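Local coordinates for protein ATP-dependent 6-phosphofructokinase isozyme 2 (Escherichia coli, PDB 3CQD) that phosphorylates fructose 6-phosphate with magnesium-ATP to give fructose 1,6-bisphosphate, the committing step of glycolysis, and works as a homodimer, at residues A45-H50 / G255-G260. Numbering follows the deposited sequence.
Sequences ARAIAH and GDSMVG. With ATP (adenosine-5'-triphosphate), chain I.
In the ribokinase-like fold of PfkB kinases, Ala47 and Ile48 of helix 40-50 pack against Ser257 and Gly260 of helix 254-267, whose N-terminal end lines the ATP site and carries Asp256, the active-site residue by similarity. The segment axes approach to 7.7 Å and cross at -60°, a close approach allowed by Ala47, Ser257 and Gly260. The methyl of Ala47 points at the second helix and lies over its backbone, with CB 3.7 Å from Ser257 CA and 4.0 Å from Asp256 O. The neighbouring Ile48 lays its longer branch against Gly260, about a turn beyond Ser257: CG1 sits 3.4 Å from Gly260 O, and CD1 reaches the same carbonyl at 3.8 Å. With CG1 anti to the carbonyl carbon (chi1 -77°), this branch extends toward the glycine. Gly260 has no side chain to hold the helices apart, and the distance from Ile48 CA to Gly260 CA is 5.0 Å. Ser257 OG hydrogen-bonds back to Gly253 O, so the hydroxyl is engaged by its own chain. Beyond the contact, the thioether end of Met258 lies beside the ATP ribose, with SD 3.9 Å from C5'. No hydrogen bond or salt bridge joins the two segments; they meet by van der Waals packing of methyl and methylene groups on backbone, while Gly255 N, near the N-terminal end of helix 254-267, donates to the gamma-phosphate oxygen O2G of ATP at 2.9 Å.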
loop_
_atom_site.group_PDB
_atom_site.type_symbol
_atom_site.label_atom_id
_atom_site.label_comp_id
_atom_site.label_asym_id
_atom_site.label_seq_id
_atom_site.Cartn_x
_atom_site.Cartn_y
_atom_site.Cartn_z
ATOM N N ALA B 45 5.242 27.070 18.765
ATOM C CA ALA B 45 6.273 28.089 18.965
ATOM C C ALA B 45 7.037 28.364 17.668
ATOM O O ALA B 45 7.331 29.519 17.352
ATOM C CB ALA B 45 7.219 27.681 20.063
ATOM N N ARG B 46 7.333 27.298 16.928
ATOM C CA ARG B 46 8.027 27.372 15.641
ATOM C C ARG B 46 7.188 28.124 14.622
ATOM O O ARG B 46 7.683 28.991 13.929
ATOM C CB ARG B 46 8.304 25.973 15.098
ATOM C CG ARG B 46 9.445 25.242 15.769
ATOM C CD ARG B 46 9.711 23.941 15.043
ATOM N NE ARG B 46 10.219 24.184 13.695
ATOM C CZ ARG B 46 9.886 23.466 12.623
ATOM N NH1 ARG B 46 9.039 22.450 12.739
ATOM N NH2 ARG B 46 10.391 23.774 11.427
ATOM N N ALA B 47 5.911 27.762 14.537
ATOM C CA ALA B 47 4.969 28.426 13.640
ATOM C C ALA B 47 4.909 29.919 13.981
ATOM O O ALA B 47 4.905 30.758 13.091
ATOM C CB ALA B 47 3.615 27.806 13.775
ATOM N N ILE B 48 4.876 30.245 15.273
ATOM C CA ILE B 48 4.858 31.647 15.721
ATOM C C ILE B 48 6.125 32.403 15.298
ATOM O O ILE B 48 6.050 33.554 14.835
ATOM C CB ILE B 48 4.624 31.742 17.253
ATOM C CG1 ILE B 48 3.137 31.499 17.557
ATOM C CG2 ILE B 48 5.083 33.089 17.808
ATOM C CD1 ILE B 48 2.840 31.120 19.018
ATOM N N ALA B 49 7.276 31.740 15.462
ATOM C CA ALA B 49 8.542 32.269 15.010
ATOM C C ALA B 49 8.488 32.516 13.503
ATOM O O ALA B 49 8.931 33.555 13.031
ATOM C CB ALA B 49 9.666 31.316 15.352
ATOM N N HIS B 50 7.928 31.573 12.751
ATOM C CA HIS B 50 7.770 31.771 11.307
ATOM C C HIS B 50 6.935 33.007 10.979
ATOM O O HIS B 50 7.222 33.697 10.010
ATOM C CB HIS B 50 7.154 30.554 10.638
ATOM C CG HIS B 50 8.021 29.333 10.676
ATOM N ND1 HIS B 50 9.184 29.260 11.413
ATOM C CD2 HIS B 50 7.869 28.122 10.091
ATOM C CE1 HIS B 50 9.721 28.061 11.268
ATOM N NE2 HIS B 50 8.940 27.349 10.475
ATOM N N GLY B 255 -2.160 21.848 11.945
ATOM C CA GLY B 255 -2.861 22.155 13.195
ATOM C C GLY B 255 -2.026 23.052 14.094
ATOM O O GLY B 255 -2.529 24.005 14.663
ATOM N N ASP B 256 -0.747 22.729 14.238
ATOM C CA ASP B 256 0.147 23.551 15.063
ATOM C C ASP B 256 0.322 24.929 14.488
ATOM O O ASP B 256 0.384 25.909 15.237
ATOM C CB ASP B 256 1.502 22.881 15.213
ATOM C CG ASP B 256 1.413 21.613 16.016
ATOM O OD1 ASP B 256 2.209 20.694 15.753
ATOM O OD2 ASP B 256 0.522 21.530 16.889
ATOM N N SER B 257 0.414 24.996 13.155
ATOM C CA SER B 257 0.560 26.272 12.458
ATOM C C SER B 257 -0.643 27.164 12.708
ATOM O O SER B 257 -0.497 28.343 13.014
ATOM C CB SER B 257 0.761 26.078 10.949
ATOM O OG SER B 257 2.000 25.446 10.692
ATOM N N MET B 258 -1.830 26.601 12.521
ATOM C CA MET B 258 -3.066 27.287 12.845
ATOM C C MET B 258 -3.079 27.795 14.291
ATOM O O MET B 258 -3.407 28.953 14.543
ATOM C CB MET B 258 -4.259 26.367 12.602
ATOM C CG MET B 258 -5.535 26.846 13.250
ATOM S SD MET B 258 -6.993 25.926 12.749
ATOM C CE MET B 258 -7.375 26.841 11.279
ATOM N N VAL B 259 -2.727 26.925 15.238
ATOM C CA VAL B 259 -2.725 27.317 16.649
ATOM C C VAL B 259 -1.754 28.474 16.905
ATOM O O VAL B 259 -2.127 29.463 17.544
ATOM C CB VAL B 259 -2.456 26.105 17.565
ATOM C CG1 VAL B 259 -2.300 26.541 19.011
ATOM C CG2 VAL B 259 -3.624 25.119 17.448
ATOM N N GLY B 260 -0.521 28.357 16.398
ATOM C CA GLY B 260 0.442 29.457 16.477
ATOM C C GLY B 260 -0.152 30.771 15.972
ATOM O O GLY B 260 -0.108 31.792 16.666
HETATM P PG ATP I . -2.762 18.305 12.723
HETATM O O1G ATP I . -2.805 18.232 14.219
HETATM O O2G ATP I . -1.556 19.024 12.165
HETATM O O3G ATP I . -3.094 16.990 12.095
HETATM P PB ATP I . -5.433 19.204 12.843
HETATM O O1B ATP I . -6.052 17.907 12.460
HETATM O O2B ATP I . -5.376 19.499 14.340
HETATM O O3B ATP I . -3.943 19.294 12.280
HETATM P PA ATP I . -6.656 20.523 10.569
HETATM O O1A ATP I . -6.396 19.275 9.792
HETATM O O2A ATP I . -8.062 21.003 10.635
HETATM O O3A ATP I . -6.125 20.436 12.103
HETATM O "O5'" ATP I . -5.660 21.653 10.064
HETATM C "C5'" ATP I . -5.600 22.959 10.658
HETATM C "C4'" ATP I . -5.837 23.917 9.495
HETATM O "O4'" ATP I . -4.917 23.581 8.450
HETATM C "C3'" ATP I . -7.189 23.806 8.800
HETATM O "O3'" ATP I . -8.272 24.448 9.464
HETATM C "C2'" ATP I . -6.876 24.417 7.453
HETATM O "O2'" ATP I . -6.747 25.836 7.501
HETATM C "C1'" ATP I . -5.473 23.896 7.178
HETATM N N9 ATP I . -5.596 22.647 6.420
HETATM C C8 ATP I . -5.505 21.412 6.916
HETATM N N7 ATP I . -5.671 20.488 5.964
HETATM C C5 ATP I . -5.866 21.142 4.829
HETATM C C6 ATP I . -6.113 20.745 3.451
HETATM N N6 ATP I . -6.155 19.426 3.142
HETATM N N1 ATP I . -6.244 21.740 2.554
HETATM C C2 ATP I . -6.197 23.044 2.886
HETATM N N3 ATP I . -5.995 23.478 4.140
HETATM C C4 ATP I . -5.815 22.574 5.119
#